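Local coordinates for Lmo0547 protein (Listeria monocytogenes, PDB 4R9N) that probably acts as a SorC/DeoR-type transcriptional regulator, its sugar-binding domain sensing a carbohydrate effector for control of DNA binding, at residues 79-84 with 143-148. Residues are numbered along the deposited sequence; the frame is centred on the assembly and turned at random.
Sequences TIIPLI and KTVDMA
Leu83 packs against Ala148, and Val145 against Ile81, where segments 79-84 and 143-148 form a wholly apolar, buried contact; Leu83 and Val145 lose the most surface in it. Leu83 reaches across with one methyl: CD1 lies 3.9 Å from CB of Ala148. Its CG stands anti to the carbonyl carbon (chi1 -64°) and the chain runs on extended (chi2 176°), which carries CD1 out to the alanine. Val145 meets Ile81 through a single branch, CG1, which rests 3.9 Å from Ile81 CG1 and 4.2 Å from Ile81 CB, the two side chains set aslant to one another. No hydrogen bond joins the two backbones, whose CA atoms are 7.9 Å apart at Ile81 and Val145. Strands 79-82 and 147-151 belong to the seven-stranded parallel sheet of a Rossmann-like fold but are not neighbours in it; strand 54-57 runs between them, and its Leu55 forms backbone hydrogen bonds with Thr79 and Ile81. Val145 also touches Thr54 of that intervening strand. Helix 133-143, which leads into the connection before strand 147-151, packs on Ile81 through Val138 and Glu141. Past the apolar patch, Asp146 ties this connection to the start of strand 54-57: its backbone N bonds to Thr54 OG1, and its carboxylate forms a salt bridge with Lys53, just before the strand.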
loop_
_atom_site.group_PDB
_atom_site.type_symbol
_atom_site.label_atom_id
_atom_site.label_comp_id
_atom_site.label_asym_id
_atom_site.label_seq_id
_atom_site.Cartn_x
_atom_site.Cartn_y
_atom_site.Cartn_z
ATOM N N THR A 79 5.966 5.376 -16.281
ATOM C CA THR A 79 4.559 4.954 -16.352
ATOM C C THR A 79 4.077 4.537 -14.974
ATOM O O THR A 79 4.715 3.716 -14.334
ATOM C CB THR A 79 4.393 3.800 -17.356
ATOM O OG1 THR A 79 4.869 4.277 -18.619
ATOM C CG2 THR A 79 2.957 3.379 -17.527
ATOM N N ILE A 80 2.979 5.148 -14.526
ATOM C CA ILE A 80 2.334 4.856 -13.218
ATOM C C ILE A 80 1.102 3.983 -13.448
ATOM O O ILE A 80 0.268 4.301 -14.334
ATOM C CB ILE A 80 1.904 6.174 -12.537
ATOM C CG1 ILE A 80 3.078 7.107 -12.451
ATOM C CG2 ILE A 80 1.375 5.918 -11.116
ATOM C CD1 ILE A 80 2.663 8.466 -11.914
ATOM N N ILE A 81 1.003 2.911 -12.671
ATOM C CA ILE A 81 -0.015 1.878 -12.832
ATOM C C ILE A 81 -0.764 1.681 -11.500
ATOM O O ILE A 81 -0.147 1.383 -10.467
ATOM C CB ILE A 81 0.612 0.508 -13.150
ATOM C CG1 ILE A 81 1.662 0.606 -14.254
ATOM C CG2 ILE A 81 -0.459 -0.551 -13.438
ATOM C CD1 ILE A 81 1.077 0.802 -15.609
ATOM N N PRO A 82 -2.104 1.752 -11.533
ATOM C CA PRO A 82 -2.882 1.466 -10.306
ATOM C C PRO A 82 -2.886 -0.038 -10.075
ATOM O O PRO A 82 -2.950 -0.832 -11.068
ATOM C CB PRO A 82 -4.304 2.008 -10.660
ATOM C CG PRO A 82 -4.345 2.023 -12.099
ATOM C CD PRO A 82 -2.951 2.238 -12.623
ATOM N N LEU A 83 -2.739 -0.438 -8.821
ATOM C CA LEU A 83 -2.615 -1.841 -8.495
ATOM C C LEU A 83 -3.976 -2.422 -8.024
ATOM O O LEU A 83 -4.029 -3.588 -7.630
ATOM C CB LEU A 83 -1.577 -2.053 -7.441
ATOM C CG LEU A 83 -0.184 -1.660 -7.883
ATOM C CD1 LEU A 83 0.796 -1.802 -6.738
ATOM C CD2 LEU A 83 0.279 -2.395 -9.091
ATOM N N ILE A 84 -5.026 -1.590 -8.009
ATOM C CA ILE A 84 -6.339 -2.035 -7.495
ATOM C C ILE A 84 -7.381 -1.189 -8.215
ATOM O O ILE A 84 -7.103 -0.051 -8.543
ATOM C CB ILE A 84 -6.466 -1.880 -5.974
ATOM C CG1 ILE A 84 -7.834 -2.417 -5.538
ATOM C CG2 ILE A 84 -6.239 -0.470 -5.466
ATOM C CD1 ILE A 84 -7.810 -2.925 -4.191
ATOM N N LYS A 143 1.906 -6.169 -12.442
ATOM C CA LYS A 143 2.704 -7.259 -11.910
ATOM C C LYS A 143 4.140 -7.026 -12.219
ATOM O O LYS A 143 5.007 -7.582 -11.530
ATOM C CB LYS A 143 2.250 -8.619 -12.459
ATOM C CG LYS A 143 0.860 -9.046 -12.055
ATOM C CD LYS A 143 0.399 -10.315 -12.806
ATOM C CE LYS A 143 -1.118 -10.488 -12.746
ATOM N NZ LYS A 143 -1.602 -11.817 -13.255
ATOM N N THR A 144 4.411 -6.255 -13.252
ATOM C CA THR A 144 5.793 -6.024 -13.708
ATOM C C THR A 144 6.402 -4.716 -13.359
ATOM O O THR A 144 7.468 -4.366 -13.841
ATOM C CB THR A 144 5.885 -6.319 -15.214
ATOM O OG1 THR A 144 5.042 -5.420 -15.933
ATOM C CG2 THR A 144 5.466 -7.729 -15.468
ATOM N N VAL A 145 5.795 -3.941 -12.443
ATOM C CA VAL A 145 6.386 -2.639 -12.101
ATOM C C VAL A 145 7.710 -2.824 -11.407
ATOM O O VAL A 145 7.920 -3.842 -10.754
ATOM C CB VAL A 145 5.425 -1.738 -11.243
ATOM C CG1 VAL A 145 4.131 -1.422 -12.036
ATOM C CG2 VAL A 145 5.088 -2.417 -9.935
ATOM N N ASP A 146 8.580 -1.831 -11.538
ATOM C CA ASP A 146 9.909 -1.833 -10.910
ATOM C C ASP A 146 9.745 -1.683 -9.389
ATOM O O ASP A 146 10.550 -2.191 -8.578
ATOM C CB ASP A 146 10.741 -0.654 -11.413
ATOM C CG ASP A 146 11.261 -0.809 -12.870
ATOM O OD1 ASP A 146 11.299 -1.910 -13.455
ATOM O OD2 ASP A 146 11.582 0.246 -13.444
HETATM N N MSE A 147 8.780 -0.829 -9.021
HETATM C CA MSE A 147 8.518 -0.550 -7.604
HETATM C C MSE A 147 7.094 -0.331 -7.333
HETATM O O MSE A 147 6.371 0.160 -8.198
HETATM C CB MSE A 147 9.310 0.758 -7.324
HETATM C CG MSE A 147 8.959 1.639 -6.177
HETATM SE SE MSE A 147 10.136 3.283 -6.402
HETATM C CE MSE A 147 9.369 3.687 -4.772
ATOM N N ALA A 148 6.669 -0.546 -6.077
ATOM C CA ALA A 148 5.237 -0.344 -5.740
ATOM C C ALA A 148 5.187 0.379 -4.393
ATOM O O ALA A 148 6.050 0.136 -3.546
ATOM C CB ALA A 148 4.516 -1.663 -5.665
#